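Local coordinates for tail fiber protein (Pseudomonas aeruginosa, PDB 6CL6), which forms the trimeric C-terminal part of the R2 pyocin tail fiber, which probably recognises receptors on the surface of target Pseudomonas cells, at residues G277-W289 with D292-V304. Numbering follows the deposited sequence.
Sequences GVPATASLGASGW and DNDTGLIRQWGQV
Trp301 lays its indole across the backbone of Gly288 and Trp289, with Gly288 O 3.5 Å above the ring plane and over its centre. A chi1 of 54° sets CG between the backbone N and the carbonyl carbon, turning the ring back over the neighbouring strand. At the ring edge, NE1 donates to Gly285 O (3.0 Å), almost straight along the carbonyl and close to the indole plane. Leu284 CD2 adds an apolar contact 3.8 Å from Trp301 CH2, also near the ring plane.

Beneath the indole the backbones pair as antiparallel strands. Gly288 and Trp301 form the hydrogen-bonded pair, exchanging both N-H groups, and the next pair, Trp289 with Gln300, is non-hydrogen-bonded. There, Trp289 CB rests on Gln300 CG, while the amide of Gln300 reaches Ile318 O. Farther along, Gln303 bends at chi2 (81°), so that NE2 meets Ala286 O from above the carbonyl plane, and a water links Ser287 OG to Gln303 N.

Strands 288-292 and 297-306 are neighbours in the antiparallel sheet of the gp53-like C-terminal region (H_lectin clan), and the turn between them is tied to loop 277-280 and the start of strand 281-283. Asn293 ND2 uses its two N-H groups in the amide plane, one to a lone pair of Pro279 O (2.9 Å) and one to Thr281 OG1 (3.1 Å), both at 172°. These two bonds fix the rotation of the amide. Asp294 OD1 receives Val278 N on its syn side (2.9 Å) and touches Val278 CG2, while OD2 shares a water with Val278 O and accepts from Ala280 N of the third subunit.

Side-chain donors and acceptors thus satisfy backbone groups where strand pairing lapses, tying to the hairpin the loops that flank strand 281-283, outermost in this sheet within the chain, and Asp294 carries the same chemistry across the trimer interface.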
loop_
_atom_site.group_PDB
_atom_site.type_symbol
_atom_site.label_atom_id
_atom_site.label_comp_id
_atom_site.label_asym_id
_atom_site.label_seq_id
_atom_site.Cartn_x
_atom_site.Cartn_y
_atom_site.Cartn_z
ATOM N N GLY A 277 -30.586 41.448 -49.051
ATOM C CA GLY A 277 -30.930 42.852 -49.034
ATOM C C GLY A 277 -31.813 43.196 -47.836
ATOM O O GLY A 277 -32.190 42.337 -47.031
ATOM N N VAL A 278 -32.096 44.484 -47.709
ATOM C CA VAL A 278 -32.898 45.021 -46.614
ATOM C C VAL A 278 -34.313 45.321 -47.114
ATOM O O VAL A 278 -34.541 45.443 -48.333
ATOM C CB VAL A 278 -32.256 46.289 -46.010
ATOM C CG1 VAL A 278 -30.911 45.967 -45.341
ATOM C CG2 VAL A 278 -32.086 47.398 -47.056
ATOM N N PRO A 279 -35.290 45.424 -46.225
ATOM C CA PRO A 279 -36.661 45.667 -46.681
ATOM C C PRO A 279 -36.817 47.058 -47.263
ATOM O O PRO A 279 -36.220 48.025 -46.790
ATOM C CB PRO A 279 -37.510 45.505 -45.417
ATOM C CG PRO A 279 -36.587 44.761 -44.408
ATOM C CD PRO A 279 -35.201 45.215 -44.758
ATOM N N ALA A 280 -37.625 47.151 -48.309
ATOM C CA ALA A 280 -38.101 48.453 -48.764
ATOM C C ALA A 280 -39.170 48.949 -47.792
ATOM O O ALA A 280 -39.824 48.163 -47.096
ATOM C CB ALA A 280 -38.641 48.368 -50.189
ATOM N N THR A 281 -39.307 50.264 -47.717
ATOM C CA THR A 281 -40.315 50.911 -46.890
ATOM C C THR A 281 -41.188 51.791 -47.777
ATOM O O THR A 281 -40.844 52.086 -48.925
ATOM C CB THR A 281 -39.694 51.755 -45.790
ATOM O OG1 THR A 281 -38.689 52.606 -46.351
ATOM C CG2 THR A 281 -39.069 50.860 -44.730
ATOM N N ALA A 282 -42.340 52.189 -47.243
ATOM C CA ALA A 282 -43.271 52.935 -48.080
ATOM C C ALA A 282 -44.402 53.470 -47.222
ATOM O O ALA A 282 -44.596 53.045 -46.076
ATOM C CB ALA A 282 -43.821 52.051 -49.204
ATOM N N SER A 283 -45.109 54.453 -47.789
ATOM C CA SER A 283 -46.397 54.921 -47.299
ATOM C C SER A 283 -47.309 54.945 -48.518
ATOM O O SER A 283 -47.219 55.857 -49.345
ATOM C CB SER A 283 -46.284 56.301 -46.658
ATOM O OG SER A 283 -47.571 56.806 -46.387
ATOM N N LEU A 284 -48.166 53.946 -48.643
ATOM C CA LEU A 284 -48.864 53.694 -49.904
ATOM C C LEU A 284 -50.266 54.293 -49.901
ATOM O O LEU A 284 -51.242 53.629 -50.233
ATOM C CB LEU A 284 -48.908 52.193 -50.173
ATOM C CG LEU A 284 -47.555 51.483 -50.282
ATOM C CD1 LEU A 284 -47.736 50.012 -50.603
ATOM C CD2 LEU A 284 -46.667 52.147 -51.347
ATOM N N GLY A 285 -50.372 55.570 -49.554
ATOM C CA GLY A 285 -51.621 56.292 -49.686
ATOM C C GLY A 285 -51.768 56.919 -51.062
ATOM O O GLY A 285 -50.922 56.761 -51.942
ATOM N N ALA A 286 -52.883 57.640 -51.241
ATOM C CA ALA A 286 -53.120 58.362 -52.483
ATOM C C ALA A 286 -51.968 59.307 -52.806
ATOM O O ALA A 286 -51.540 59.411 -53.960
ATOM C CB ALA A 286 -54.431 59.136 -52.389
ATOM N N SER A 287 -51.478 60.026 -51.813
ATOM C CA SER A 287 -50.187 60.696 -51.893
ATOM C C SER A 287 -49.228 59.845 -51.076
ATOM O O SER A 287 -49.463 59.604 -49.887
ATOM C CB SER A 287 -50.257 62.118 -51.343
ATOM O OG SER A 287 -51.135 62.915 -52.111
ATOM N N GLY A 288 -48.161 59.379 -51.707
ATOM C CA GLY A 288 -47.323 58.424 -51.003
ATOM C C GLY A 288 -45.945 58.316 -51.610
ATOM O O GLY A 288 -45.606 59.013 -52.567
ATOM N N TRP A 289 -45.143 57.423 -51.016
ATOM C CA TRP A 289 -43.771 57.231 -51.433
ATOM C C TRP A 289 -43.370 55.779 -51.202
ATOM O O TRP A 289 -44.014 55.037 -50.453
ATOM C CB TRP A 289 -42.844 58.175 -50.676
ATOM C CG TRP A 289 -42.959 58.014 -49.185
ATOM C CD1 TRP A 289 -43.752 58.737 -48.343
ATOM C CD2 TRP A 289 -42.261 57.074 -48.370
ATOM N NE1 TRP A 289 -43.590 58.302 -47.046
ATOM C CE2 TRP A 289 -42.678 57.281 -47.040
ATOM C CE3 TRP A 289 -41.321 56.070 -48.632
ATOM C CZ2 TRP A 289 -42.186 56.527 -45.976
ATOM C CZ3 TRP A 289 -40.832 55.318 -47.567
ATOM C CH2 TRP A 289 -41.272 55.546 -46.261
ATOM N N ASP A 292 -36.484 52.071 -51.883
ATOM C CA ASP A 292 -35.603 50.904 -51.905
ATOM C C ASP A 292 -34.403 51.220 -51.020
ATOM O O ASP A 292 -33.501 51.957 -51.411
ATOM C CB ASP A 292 -35.164 50.581 -53.329
ATOM C CG ASP A 292 -34.049 49.536 -53.351
ATOM O OD1 ASP A 292 -34.199 48.500 -52.669
ATOM O OD2 ASP A 292 -33.017 49.772 -54.001
ATOM N N ASN A 293 -34.371 50.645 -49.832
ATOM C CA ASN A 293 -33.291 50.939 -48.904
ATOM C C ASN A 293 -31.989 50.253 -49.257
ATOM O O ASN A 293 -30.957 50.651 -48.714
ATOM C CB ASN A 293 -33.768 50.589 -47.506
ATOM C CG ASN A 293 -34.915 51.497 -47.069
ATOM O OD1 ASN A 293 -34.747 52.712 -47.004
ATOM N ND2 ASN A 293 -36.087 50.919 -46.832
ATOM N N ASP A 294 -31.995 49.296 -50.191
ATOM C CA ASP A 294 -30.739 48.772 -50.717
ATOM C C ASP A 294 -29.953 49.856 -51.437
ATOM O O ASP A 294 -28.729 49.932 -51.308
ATOM C CB ASP A 294 -30.995 47.609 -51.693
ATOM C CG ASP A 294 -31.519 46.365 -51.024
ATOM O OD1 ASP A 294 -31.073 46.068 -49.902
ATOM O OD2 ASP A 294 -32.348 45.645 -51.625
ATOM N N THR A 295 -30.634 50.667 -52.255
ATOM C CA THR A 295 -29.974 51.676 -53.057
ATOM C C THR A 295 -30.313 53.107 -52.648
ATOM O O THR A 295 -29.588 54.037 -53.030
ATOM C CB THR A 295 -30.343 51.507 -54.543
ATOM O OG1 THR A 295 -31.734 51.787 -54.738
ATOM C CG2 THR A 295 -30.052 50.091 -55.023
ATOM N N GLY A 296 -31.409 53.314 -51.933
ATOM C CA GLY A 296 -31.869 54.659 -51.623
ATOM C C GLY A 296 -32.779 55.279 -52.661
ATOM O O GLY A 296 -33.189 56.429 -52.488
ATOM N N LEU A 297 -33.106 54.564 -53.732
ATOM C CA LEU A 297 -34.035 55.104 -54.720
ATOM C C LEU A 297 -35.410 55.293 -54.096
ATOM O O LEU A 297 -35.919 54.420 -53.379
ATOM C CB LEU A 297 -34.123 54.178 -55.932
ATOM C CG LEU A 297 -35.099 54.582 -57.036
ATOM C CD1 LEU A 297 -34.601 55.819 -57.752
ATOM C CD2 LEU A 297 -35.280 53.440 -58.005
ATOM N N ILE A 298 -36.006 56.462 -54.354
ATOM C CA ILE A 298 -37.315 56.812 -53.829
ATOM C C ILE A 298 -38.215 57.151 -55.010
ATOM O O ILE A 298 -37.795 57.876 -55.923
ATOM C CB ILE A 298 -37.258 58.010 -52.864
ATOM C CG1 ILE A 298 -36.446 57.642 -51.616
ATOM C CG2 ILE A 298 -38.678 58.477 -52.497
ATOM C CD1 ILE A 298 -36.111 58.821 -50.771
ATOM N N ARG A 299 -39.434 56.629 -54.976
ATOM C CA ARG A 299 -40.485 57.017 -55.906
ATOM C C ARG A 299 -41.645 57.601 -55.116
ATOM O O ARG A 299 -41.994 57.101 -54.041
ATOM C CB ARG A 299 -40.985 55.839 -56.744
ATOM C CG ARG A 299 -39.937 55.257 -57.682
ATOM C CD ARG A 299 -40.589 54.368 -58.748
ATOM N NE ARG A 299 -41.371 55.123 -59.737
ATOM C CZ ARG A 299 -40.875 55.654 -60.864
ATOM N NH1 ARG A 299 -39.584 55.533 -61.161
ATOM N NH2 ARG A 299 -41.675 56.302 -61.696
ATOM N N GLN A 300 -42.250 58.655 -55.658
ATOM C CA GLN A 300 -43.333 59.337 -54.978
ATOM C C GLN A 300 -44.409 59.668 -56.013
ATOM O O GLN A 300 -44.163 59.622 -57.214
ATOM C CB GLN A 300 -42.857 60.627 -54.289
ATOM C CG GLN A 300 -41.559 60.495 -53.507
ATOM C CD GLN A 300 -41.367 61.633 -52.496
ATOM O OE1 GLN A 300 -42.279 61.970 -51.757
ATOM N NE2 GLN A 300 -40.187 62.230 -52.491
ATOM N N TRP A 301 -45.605 59.983 -55.515
ATOM C CA TRP A 301 -46.737 60.251 -56.400
ATOM C C TRP A 301 -47.778 61.074 -55.662
ATOM O O TRP A 301 -47.772 61.172 -54.432
ATOM C CB TRP A 301 -47.377 58.953 -56.905
ATOM C CG TRP A 301 -47.742 58.049 -55.790
ATOM C CD1 TRP A 301 -48.931 57.989 -55.135
ATOM C CD2 TRP A 301 -46.891 57.067 -55.170
ATOM N NE1 TRP A 301 -48.866 57.031 -54.135
ATOM C CE2 TRP A 301 -47.636 56.444 -54.161
ATOM C CE3 TRP A 301 -45.575 56.646 -55.398
ATOM C CZ2 TRP A 301 -47.100 55.433 -53.347
ATOM C CZ3 TRP A 301 -45.051 55.639 -54.592
ATOM C CH2 TRP A 301 -45.822 55.052 -53.595
ATOM N N GLY A 302 -48.681 61.649 -56.445
ATOM C CA GLY A 302 -49.737 62.481 -55.910
ATOM C C GLY A 302 -50.605 62.982 -57.051
ATOM O O GLY A 302 -50.484 62.529 -58.192
ATOM N N GLN A 303 -51.496 63.903 -56.714
ATOM C CA GLN A 303 -52.357 64.539 -57.711
ATOM C C GLN A 303 -52.412 66.031 -57.418
ATOM O O GLN A 303 -52.157 66.462 -56.296
ATOM C CB GLN A 303 -53.774 63.967 -57.721
ATOM C CG GLN A 303 -53.867 62.459 -57.809
ATOM C CD GLN A 303 -53.666 61.781 -56.451
ATOM O OE1 GLN A 303 -54.173 62.258 -55.426
ATOM N NE2 GLN A 303 -52.920 60.665 -56.434
ATOM N N VAL A 304 -52.758 66.821 -58.439
ATOM C CA VAL A 304 -52.781 68.269 -58.282
ATOM C C VAL A 304 -53.789 68.846 -59.262
ATOM O O VAL A 304 -53.918 68.366 -60.386
ATOM C CB VAL A 304 -51.366 68.868 -58.478
ATOM C CG1 VAL A 304 -50.877 68.684 -59.893
ATOM C CG2 VAL A 304 -51.328 70.324 -58.073
HETATM O O HOH W 1 -34.032 43.987 -50.479
HETATM O O HOH W 2 -51.663 64.533 -53.930
#